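Long-range contacts in putative nitrate transport protein (Thermoplasma volcanium, PDB 3MST), which probably binds a small solute for transport, nitrate being the putative substrate: residues P29-L34 with E173-Q177; I62-P66 with V234-I240; V76-M80 with D156-C160; R91-K97 with A114-D120. All coordinates share one frame; numbering follows the deposited sequence. Where two conformers were deposited one is given.

Interaction 1: residues P29-L34 with E173-Q177. With EDO (1,2-ethanediol), chain I.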
# COMPACT_ATOMS: atom_id res chain seq x y z
N PRO A 29 -4.07 2.07 -2.24
CA PRO A 29 -3.29 2.77 -3.28
C PRO A 29 -2.41 1.88 -4.15
O PRO A 29 -2.07 2.25 -5.28
CB PRO A 29 -2.47 3.78 -2.49
CG PRO A 29 -3.36 4.07 -1.28
CD PRO A 29 -3.93 2.73 -0.92
N VAL A 30 -2.07 0.68 -3.67
CA VAL A 30 -1.30 -0.24 -4.52
C VAL A 30 -2.03 -0.54 -5.82
O VAL A 30 -1.39 -0.82 -6.82
CB VAL A 30 -0.95 -1.56 -3.78
CG1 VAL A 30 -2.21 -2.44 -3.57
CG2 VAL A 30 0.12 -2.34 -4.55
N SER A 31 -3.37 -0.50 -5.82
CA SER A 31 -4.14 -0.77 -7.03
C SER A 31 -4.20 0.35 -8.04
O SER A 31 -4.56 0.11 -9.20
CB SER A 31 -5.58 -1.13 -6.67
OG SER A 31 -6.31 -0.03 -6.19
N PHE A 32 -3.89 1.58 -7.63
CA PHE A 32 -4.30 2.73 -8.41
C PHE A 32 -3.66 2.74 -9.80
O PHE A 32 -4.37 3.10 -10.76
CB PHE A 32 -4.04 4.02 -7.68
CG PHE A 32 -4.88 4.21 -6.40
CD1 PHE A 32 -5.89 3.33 -6.03
CD2 PHE A 32 -4.58 5.29 -5.61
CE1 PHE A 32 -6.61 3.58 -4.84
CE2 PHE A 32 -5.26 5.56 -4.43
CZ PHE A 32 -6.27 4.68 -4.04
N PRO A 33 -2.38 2.38 -9.98
CA PRO A 33 -1.81 2.39 -11.32
C PRO A 33 -2.53 1.46 -12.27
O PRO A 33 -2.57 1.77 -13.50
CB PRO A 33 -0.35 1.98 -11.09
CG PRO A 33 -0.07 2.53 -9.69
CD PRO A 33 -1.35 2.13 -8.97
N LEU A 34 -3.10 0.35 -11.81
CA LEU A 34 -3.84 -0.55 -12.71
C LEU A 34 -5.29 -0.09 -12.88
O LEU A 34 -5.85 -0.24 -13.99
CB LEU A 34 -3.76 -2.00 -12.24
CG LEU A 34 -2.30 -2.52 -12.26
CD1 LEU A 34 -2.26 -3.99 -11.74
CD2 LEU A 34 -1.63 -2.41 -13.64
N GLU A 173 5.14 -4.21 -16.23
CA GLU A 173 5.16 -3.26 -17.31
C GLU A 173 3.89 -2.40 -17.32
O GLU A 173 3.98 -1.18 -17.44
CB GLU A 173 5.39 -4.00 -18.64
CG GLU A 173 6.80 -4.59 -18.72
CD GLU A 173 6.99 -5.68 -19.75
OE1 GLU A 173 6.01 -6.01 -20.47
OE2 GLU A 173 8.12 -6.23 -19.82
N ALA A 174 2.74 -3.04 -17.17
CA ALA A 174 1.45 -2.33 -17.09
C ALA A 174 1.45 -1.38 -15.90
O ALA A 174 1.00 -0.24 -15.98
CB ALA A 174 0.28 -3.28 -17.04
N TYR A 175 1.97 -1.86 -14.78
CA TYR A 175 1.99 -1.06 -13.57
C TYR A 175 2.78 0.24 -13.78
O TYR A 175 2.33 1.33 -13.40
CB TYR A 175 2.53 -1.88 -12.41
CG TYR A 175 2.16 -1.37 -11.04
CD1 TYR A 175 2.95 -0.42 -10.40
CD2 TYR A 175 1.03 -1.83 -10.42
CE1 TYR A 175 2.61 0.04 -9.14
CE2 TYR A 175 0.64 -1.36 -9.14
CZ TYR A 175 1.46 -0.42 -8.54
OH TYR A 175 1.11 0.04 -7.28
N GLU A 176 3.97 0.14 -14.39
CA GLU A 176 4.77 1.32 -14.73
C GLU A 176 4.00 2.27 -15.65
O GLU A 176 4.07 3.49 -15.46
CB GLU A 176 6.09 0.90 -15.42
CG GLU A 176 6.97 -0.03 -14.60
CD GLU A 176 7.74 0.67 -13.48
OE1 GLU A 176 7.37 1.78 -13.05
OE2 GLU A 176 8.75 0.09 -13.01
N GLN A 177 3.31 1.72 -16.65
CA GLN A 177 2.49 2.55 -17.55
C GLN A 177 1.44 3.31 -16.75
O GLN A 177 1.20 4.52 -16.97
CB GLN A 177 1.85 1.73 -18.68
CG GLN A 177 2.87 1.18 -19.72
CD GLN A 177 2.20 0.24 -20.71
OE1 GLN A 177 1.02 -0.10 -20.55
NE2 GLN A 177 2.95 -0.20 -21.73
C1 EDO I . -0.05 -3.28 -21.10
O1 EDO I . 1.27 -2.88 -20.71
C2 EDO I . -1.09 -2.24 -20.69
O2 EDO I . -1.22 -1.22 -21.69
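Tyr175 holds the 3-10 turn 29-31 and the helix that follows it in two ways at once: Pro33 sets its CB over one face of the ring, and the hydroxyl reaches past that proline to a backbone carbonyl. Pro33 CB stands over the middle of the Tyr175 ring in a CH-pi contact, 3.8 Å from the centroid and only 5° off the ring normal. Further out on the same proline, CG reaches over the same face to 3.5 Å from Tyr175 CZ. The hydroxyl then donates a hydrogen bond from Tyr175 OH to Val30 O at 2.7 Å, with the acceptor lying in the ring plane at its edge. With CG anti to the backbone N (chi1 -159°), Tyr175 sends its ring from helix 169-184 across to the 3-10 turn. Leu34 fills in beside it, CG lying 3.9 Å from Tyr175 CD2, while its CD2 also touches Ala174 CB. Leu59 of strand 57-61 packs on Val30, Leu34 and Tyr175 alike. At the outer end of the helical segment, Gln177 OE1 accepts from both hydroxyls of an ethanediol, probably picked up from the crystallisation liquor. Tyr175 is thus held by both its ring and its oxygen: the proline over one face probably limits how far the ring can turn, and the buried hydroxyl is satisfied by Val30 O.

Interaction 2: residues I62-P66 with V234-I240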
# COMPACT_ATOMS: atom_id res chain seq x y z
N ILE A 62 2.41 -5.82 1.85
CA ILE A 62 3.27 -6.95 2.12
C ILE A 62 2.76 -7.73 3.35
O ILE A 62 2.90 -8.95 3.43
CB ILE A 62 4.73 -6.55 2.24
CG1 ILE A 62 5.62 -7.82 2.11
CG2 ILE A 62 5.03 -5.81 3.49
CD1 ILE A 62 7.12 -7.58 2.06
N THR A 63 2.14 -6.98 4.28
CA THR A 63 1.63 -7.55 5.49
C THR A 63 0.48 -8.50 5.27
O THR A 63 0.14 -9.31 6.17
CB THR A 63 1.25 -6.46 6.50
OG1 THR A 63 0.38 -5.52 5.89
CG2 THR A 63 2.48 -5.69 7.04
N ASN A 64 -0.19 -8.44 4.09
CA ASN A 64 -1.22 -9.41 3.76
C ASN A 64 -0.73 -10.58 2.96
O ASN A 64 -1.49 -11.49 2.69
CB ASN A 64 -2.37 -8.75 3.01
CG ASN A 64 -3.26 -7.94 3.92
OD1 ASN A 64 -3.26 -8.12 5.14
ND2 ASN A 64 -4.08 -7.09 3.33
N MSE A 65 0.52 -10.60 2.57
CA MSE A 65 1.02 -11.68 1.71
C MSE A 65 0.85 -13.08 2.29
O MSE A 65 0.66 -13.98 1.52
CB MSE A 65 2.47 -11.43 1.30
CG MSE A 65 2.65 -10.28 0.36
SE MSE A 65 1.94 -10.67 -1.41
CE MSE A 65 0.67 -9.32 -1.25
N PRO A 66 0.92 -13.27 3.63
CA PRO A 66 0.75 -14.65 4.14
C PRO A 66 -0.63 -15.24 3.84
O PRO A 66 -0.75 -16.48 3.83
CB PRO A 66 0.97 -14.47 5.66
CG PRO A 66 1.96 -13.31 5.75
CD PRO A 66 1.39 -12.37 4.69
N VAL A 234 4.14 -9.24 11.62
CA VAL A 234 3.41 -10.30 10.93
C VAL A 234 4.40 -11.48 10.76
O VAL A 234 5.05 -11.65 9.74
CB VAL A 234 2.89 -9.83 9.56
CG1 VAL A 234 2.13 -10.98 8.89
CG2 VAL A 234 1.95 -8.64 9.75
N PRO A 235 4.57 -12.30 11.81
CA PRO A 235 5.63 -13.30 11.78
C PRO A 235 5.53 -14.31 10.64
O PRO A 235 6.59 -14.80 10.15
CB PRO A 235 5.51 -13.97 13.15
CG PRO A 235 4.83 -13.04 14.02
CD PRO A 235 4.00 -12.13 13.16
N GLU A 236 4.29 -14.60 10.23
CA GLU A 236 3.99 -15.49 9.11
C GLU A 236 4.67 -15.07 7.80
O GLU A 236 4.81 -15.88 6.87
CB GLU A 236 2.46 -15.56 8.92
CG GLU A 236 1.66 -16.04 10.15
CD GLU A 236 1.29 -14.92 11.14
OE1 GLU A 236 1.78 -13.77 11.06
OE2 GLU A 236 0.48 -15.22 12.04
N LEU A 237 5.10 -13.81 7.71
CA LEU A 237 5.79 -13.30 6.54
C LEU A 237 7.08 -14.01 6.21
O LEU A 237 7.48 -14.02 5.06
CB LEU A 237 6.12 -11.82 6.66
CG LEU A 237 5.33 -10.93 5.79
CD1 LEU A 237 5.73 -9.49 6.12
CD2 LEU A 237 5.33 -11.21 4.28
N ASN A 238 7.77 -14.51 7.23
CA ASN A 238 9.07 -15.11 7.04
C ASN A 238 9.00 -16.33 6.16
O ASN A 238 10.02 -16.76 5.60
CB ASN A 238 9.71 -15.51 8.36
CG ASN A 238 10.33 -14.35 9.07
OD1 ASN A 238 10.16 -14.22 10.29
ND2 ASN A 238 11.07 -13.49 8.33
N ASP A 239 7.81 -16.92 6.09
CA ASP A 239 7.58 -18.09 5.26
C ASP A 239 7.18 -17.79 3.81
O ASP A 239 6.95 -18.70 3.03
CB ASP A 239 6.51 -18.93 5.91
CG ASP A 239 6.86 -19.31 7.33
OD1 ASP A 239 8.05 -19.65 7.57
OD2 ASP A 239 5.94 -19.24 8.19
N ILE A 240 7.11 -16.53 3.45
CA ILE A 240 6.81 -16.15 2.06
C ILE A 240 8.12 -16.01 1.28
O ILE A 240 9.03 -15.31 1.67
CB ILE A 240 5.95 -14.86 2.01
CG1 ILE A 240 4.55 -15.05 2.63
CG2 ILE A 240 5.80 -14.36 0.57
CD1 ILE A 240 3.62 -16.00 1.85
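No aromatic ring takes part here; the flat group in the contact is the peptide between Glu236 and Leu237, in the 3-10 turn 235-239, and the Pro66 ring lies on one face of it. Pro66 CG sits over that face, 3.7 Å from Leu237 N. At the ring's rim, Pro66 CB touches Glu236 CB at 3.7 Å, and CG also reaches Val234 CG1. Deeper in, Leu237 is the side chain that enters the first segment. Its CD2 comes to 3.4 Å from Ile62 O and packs against Ile62 CG1, CB of selenomethionine Met65 and Pro66 CD. Its chi1 of -109° is well off a staggered value, a turn that brings CD2 to Ile62 O. With an alanine here, the space among Ile62, Met65 and Pro66 is likely to be left as a gap and Pro66 CD to lose its neighbour. Two flanking contacts complete the seam. Val234 CG2 meets Thr63 CB at 4.0 Å, the two side chains crossing nearly at right angles, and Ile240 CD1 rests 3.6 Å from Met65 O. No hydrogen bond crosses between the segments, so the contact is apolar packing of two short turns. Ile72 of strand 71-77 lies against Ile62, Met65 and Ile240, Tyr230 of helix 220-230 packs on Ile62, Thr63 and Leu237, and Phe103 of helix 100-112 touches Thr63 and Val234.

Interaction 3: residues V76-M80 with D156-C160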
# COMPACT_ATOMS: atom_id res chain seq x y z
N VAL A 76 6.44 -2.36 -4.24
CA VAL A 76 6.08 -0.97 -4.59
C VAL A 76 6.29 -0.10 -3.34
O VAL A 76 5.72 -0.46 -2.27
CB VAL A 76 4.65 -0.79 -5.15
CG1 VAL A 76 4.53 0.62 -5.82
CG2 VAL A 76 4.31 -1.91 -6.15
N ARG A 77 7.05 0.99 -3.48
CA ARG A 77 7.08 2.03 -2.47
C ARG A 77 5.95 3.02 -2.79
O ARG A 77 5.83 3.49 -3.95
CB ARG A 77 8.43 2.76 -2.48
CG ARG A 77 9.59 1.96 -1.90
CD ARG A 77 10.84 2.77 -1.97
NE ARG A 77 11.97 2.18 -1.25
CZ ARG A 77 12.83 1.33 -1.76
NH1 ARG A 77 12.68 0.87 -3.00
NH2 ARG A 77 13.84 0.91 -1.01
N ILE A 78 5.13 3.35 -1.80
CA ILE A 78 4.03 4.30 -1.96
C ILE A 78 3.93 5.12 -0.68
O ILE A 78 3.90 4.56 0.39
CB ILE A 78 2.70 3.56 -2.21
CG1 ILE A 78 2.84 2.43 -3.23
CG2 ILE A 78 1.63 4.57 -2.68
CD1 ILE A 78 1.59 1.58 -3.39
N ASP A 79 3.91 6.45 -0.79
CA ASP A 79 3.86 7.29 0.41
C ASP A 79 2.40 7.57 0.72
O ASP A 79 1.79 8.46 0.14
CB ASP A 79 4.64 8.56 0.18
CG ASP A 79 4.93 9.32 1.47
OD1 ASP A 79 4.70 8.77 2.56
OD2 ASP A 79 5.42 10.46 1.35
N MSE A 80 1.83 6.75 1.59
CA MSE A 80 0.37 6.69 1.83
C MSE A 80 -0.05 7.24 3.19
O MSE A 80 -1.24 7.46 3.41
CB MSE A 80 -0.09 5.23 1.78
CG MSE A 80 0.18 4.55 0.49
SE MSE A 80 -0.25 2.69 0.46
CE MSE A 80 1.26 1.97 1.36
N ASP A 156 13.67 2.61 4.67
CA ASP A 156 13.00 2.94 3.40
C ASP A 156 12.92 1.72 2.51
O ASP A 156 13.87 1.44 1.77
CB ASP A 156 13.71 4.08 2.66
CG ASP A 156 13.02 4.43 1.35
OD1 ASP A 156 11.81 4.04 1.18
OD2 ASP A 156 13.70 5.13 0.55
N LEU A 157 11.80 1.01 2.63
CA LEU A 157 11.60 -0.30 1.97
C LEU A 157 10.18 -0.35 1.43
O LEU A 157 9.29 0.36 1.94
CB LEU A 157 11.83 -1.43 2.97
CG LEU A 157 13.29 -1.56 3.43
CD1 LEU A 157 13.35 -2.30 4.75
CD2 LEU A 157 14.18 -2.19 2.34
N PRO A 158 9.93 -1.17 0.42
CA PRO A 158 8.60 -1.24 -0.16
C PRO A 158 7.61 -1.94 0.75
O PRO A 158 7.79 -3.11 1.13
CB PRO A 158 8.81 -2.05 -1.44
CG PRO A 158 10.02 -2.85 -1.18
CD PRO A 158 10.90 -1.96 -0.36
N SER A 159 6.52 -1.25 1.09
CA SER A 159 5.48 -1.86 1.93
C SER A 159 4.40 -2.62 1.21
O SER A 159 3.57 -3.29 1.85
CB SER A 159 4.84 -0.79 2.83
OG SER A 159 4.04 0.10 2.08
N CYS A 160 4.38 -2.55 -0.14
CA CYS A 160 3.42 -3.26 -0.95
C CYS A 160 4.16 -4.19 -1.88
O CYS A 160 5.34 -3.98 -2.19
CB CYS A 160 2.53 -2.29 -1.70
SG CYS A 160 1.48 -1.29 -0.62
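Arg77 runs extended from CB along the 156-160 segment, and nearly every atom of its chain finds a partner there. CG lies 3.8 Å from Pro158 CA, and CD passes 3.5 Å from Asp156 OD1. NE then makes the salt bridge, 3.1 Å to Asp156 OD1, striking it from above the carboxylate plane. CZ has Pro158 CD over one guanidinium face. NH2 donates a straighter bond of 2.8 Å to Asp156 O, near the guanidinium plane, while NH1 pairs with Glu222. Both segments are crossings between the two beta sheets, one leaving strand 71-77 and the other entering strand 160-164, a two-lobed layout consistent with that of solute-binding proteins of transporters. Where they meet, Val76 and Cys160 form an antiparallel hydrogen-bonded pair: Val76 N gives 2.8 Å to Cys160 O, and Cys160 N a longer 3.3 Å to Val76 O. A methionine in place of Arg77 would probably cost Asp156 and Glu222 this salt-bridge partner and leave Asp156 O without this donor. Further along, the methyl CE of selenomethionine Met80 touches Ser159 OG at 3.4 Å and Cys160 SG at 3.8 Å. Ser159 OG, Ile78 O and Leu157 N each hydrogen-bond an unidentified ligand.

Interaction 4: residues R91-K97 with A114-D120. With EDO (1,2-ethanediol), chain K; EDO (1,2-ethanediol), chain J.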
# COMPACT_ATOMS: atom_id res chain seq x y z
N ARG A 91 2.51 7.87 22.93
CA ARG A 91 1.41 7.16 22.29
C ARG A 91 1.37 7.48 20.80
O ARG A 91 1.61 8.63 20.44
CB ARG A 91 0.04 7.59 22.86
CG ARG A 91 -0.14 7.34 24.31
CD ARG A 91 -1.56 7.68 24.74
NE ARG A 91 -1.68 7.65 26.21
CZ ARG A 91 -2.76 8.07 26.86
NH1 ARG A 91 -3.80 8.50 26.19
NH2 ARG A 91 -2.81 8.04 28.17
N ILE A 92 1.11 6.46 20.00
CA ILE A 92 0.79 6.63 18.58
C ILE A 92 -0.61 6.07 18.38
O ILE A 92 -0.86 4.87 18.50
CB ILE A 92 1.76 5.89 17.62
CG1 ILE A 92 3.21 6.32 17.85
CG2 ILE A 92 1.31 6.15 16.16
CD1 ILE A 92 4.26 5.47 17.06
N TYR A 93 -1.54 6.97 18.10
CA TYR A 93 -2.91 6.58 17.72
C TYR A 93 -2.92 6.19 16.25
O TYR A 93 -2.24 6.84 15.44
CB TYR A 93 -3.85 7.78 17.99
CG TYR A 93 -4.22 7.93 19.46
CD1 TYR A 93 -3.37 8.60 20.32
CD2 TYR A 93 -5.32 7.26 19.99
CE1 TYR A 93 -3.65 8.68 21.67
CE2 TYR A 93 -5.60 7.35 21.34
CZ TYR A 93 -4.74 8.06 22.17
OH TYR A 93 -4.99 8.16 23.52
N THR A 94 -3.69 5.17 15.91
CA THR A 94 -3.80 4.76 14.51
C THR A 94 -5.15 4.13 14.26
O THR A 94 -6.06 4.25 15.10
CB THR A 94 -2.60 3.86 14.14
OG1 THR A 94 -2.49 3.75 12.71
CG2 THR A 94 -2.68 2.50 14.78
N LEU A 95 -5.30 3.53 13.09
CA LEU A 95 -6.53 2.91 12.66
C LEU A 95 -6.71 1.50 13.21
O LEU A 95 -6.02 1.13 14.14
CB LEU A 95 -6.63 3.04 11.14
CG LEU A 95 -6.77 4.45 10.57
CD1 LEU A 95 -7.87 5.22 11.29
CD2 LEU A 95 -5.51 5.22 10.49
N ARG A 96 -7.68 0.74 12.74
CA ARG A 96 -7.96 -0.50 13.44
C ARG A 96 -6.82 -1.51 13.29
O ARG A 96 -6.05 -1.47 12.34
CB ARG A 96 -9.28 -1.10 12.96
CG ARG A 96 -9.20 -1.61 11.52
CD ARG A 96 -10.57 -1.94 10.91
NE ARG A 96 -10.36 -2.56 9.60
CZ ARG A 96 -10.26 -1.88 8.47
NH1 ARG A 96 -10.40 -0.57 8.47
NH2 ARG A 96 -10.05 -2.51 7.33
N LYS A 97 -6.76 -2.43 14.25
CA LYS A 97 -5.76 -3.49 14.29
C LYS A 97 -5.77 -4.32 13.01
O LYS A 97 -6.84 -4.67 12.45
CB LYS A 97 -5.97 -4.43 15.48
CG LYS A 97 -5.72 -3.84 16.83
CD LYS A 97 -5.92 -4.87 17.96
CE LYS A 97 -5.48 -4.37 19.35
NZ LYS A 97 -5.69 -2.94 19.70
N ALA A 114 6.85 4.25 22.19
CA ALA A 114 5.43 4.54 22.33
C ALA A 114 4.60 3.29 22.45
O ALA A 114 4.99 2.19 21.99
CB ALA A 114 4.96 5.34 21.13
N GLN A 115 3.39 3.46 22.97
CA GLN A 115 2.33 2.49 22.87
C GLN A 115 1.37 2.88 21.74
O GLN A 115 1.11 4.04 21.54
CB GLN A 115 1.53 2.35 24.17
CG GLN A 115 2.37 1.93 25.36
CD GLN A 115 3.00 0.59 25.15
OE1 GLN A 115 2.34 -0.34 24.71
NE2 GLN A 115 4.31 0.46 25.48
N VAL A 116 0.92 1.89 20.99
CA VAL A 116 -0.05 2.07 19.90
C VAL A 116 -1.45 1.94 20.49
O VAL A 116 -1.76 0.94 21.13
CB VAL A 116 0.20 1.05 18.75
CG1 VAL A 116 -0.92 1.16 17.69
CG2 VAL A 116 1.58 1.27 18.16
N ILE A 117 -2.32 2.88 20.14
CA ILE A 117 -3.75 2.85 20.50
C ILE A 117 -4.53 2.86 19.17
O ILE A 117 -4.45 3.80 18.41
CB ILE A 117 -4.12 4.07 21.36
CG1 ILE A 117 -3.16 4.26 22.57
CG2 ILE A 117 -5.59 4.01 21.81
CD1 ILE A 117 -3.21 3.14 23.60
N ASN A 118 -5.24 1.75 18.92
CA ASN A 118 -6.06 1.60 17.71
C ASN A 118 -7.38 2.33 17.92
O ASN A 118 -8.07 2.16 18.96
CB ASN A 118 -6.25 0.12 17.38
CG ASN A 118 -4.93 -0.55 17.14
OD1 ASN A 118 -4.37 -1.17 18.07
ND2 ASN A 118 -4.36 -0.35 15.96
N ALA A 119 -7.77 3.12 16.92
CA ALA A 119 -8.88 4.04 17.02
C ALA A 119 -9.40 4.24 15.59
O ALA A 119 -9.41 3.31 14.76
CB ALA A 119 -8.50 5.39 17.71
N ASP A 120 -10.01 5.38 15.37
CA ASP A 120 -10.49 5.80 14.05
C ASP A 120 -9.88 7.15 13.71
O ASP A 120 -9.15 7.77 14.49
CB ASP A 120 -12.02 5.81 14.03
CG ASP A 120 -12.65 6.80 14.95
OD1 ASP A 120 -12.01 7.78 15.39
OD2 ASP A 120 -13.86 6.60 15.22
C1 EDO K . 4.08 -0.85 21.36
O1 EDO K . 4.11 -2.02 22.18
C2 EDO K . 2.79 -0.94 20.61
O2 EDO K . 1.69 -0.86 21.53
C1 EDO J . 0.44 5.74 27.36
O1 EDO J . 0.83 7.09 27.58
C2 EDO J . 1.69 4.93 27.16
O2 EDO J . 2.45 5.04 28.38
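A beta-alpha-beta crossover brings Arg91-Thr94 beside Gln115-Asn118, with helix 100-112 between the two parallel strands. Their axes make an angle of 26°, and the pairing is regular along the strands: Ile92 N bonds to Gln115 O, Ile117 N to Ile92 O and Thr94 N to Ile117 O. Just past the strand end, Ala119 N adds a more bent bond to Thr94 O. On the face carrying Tyr93 and Ile117 the two side chains lie side by side. Ile117 CB stands over the tyrosine ring, 4.0 Å from its centroid, and Ile117 CG2 comes to 3.4 Å from Tyr93 CE2. Arg91 NH1 donates to Tyr93 OH at 2.9 Å, with that oxygen tilted somewhat from the guanidinium plane. On the other face, Thr94 CG2 touches Val116 CG1 at 3.7 Å and lies near the amide of Asn118. That amide ties down the turn after strand 91-94. Its ND2 points almost straight along the Leu95 carbonyl, 2.9 Å from Leu95 O, and also bonds Asp102 of the crossing helix. Its OD1 receives Lys97 NZ at 2.7 Å, from above the amide plane; a bend at chi4 (36°) turns the lysine tip back to it. Strand 115-118 is an edge strand of its sheet within this chain, and Val116 N, facing outward, donates 2.9 Å to O2 of an ethanediol probably from the crystallisation liquor. The chemistry implies that, beyond the parallel ladder, one asparagine side chain joins the loop entering helix 100-112 to the strand leaving it, using both its amide nitrogen and its oxygen.

From the N terminus, residues 29-34 wait until 173-177 to close interaction 1, and 62-66 wait until 234-240 to close interaction 2, so these two long loops cross. Interaction 3 closes inside both, and interaction 4, the shortest loop, closes inside interaction 3. Interactions 1 and 2 pack turns and helices around the six-stranded sheet; interaction 4 belongs to the five-stranded one, about 30 Å from interaction 1 between centres. Interaction 3 joins the crossings between the two sheets. It touches interaction 1, where Val30 packs on Ile78 and Cys160, and interaction 2, where Ile62 N probably hydrogen-bonds Ser159 O.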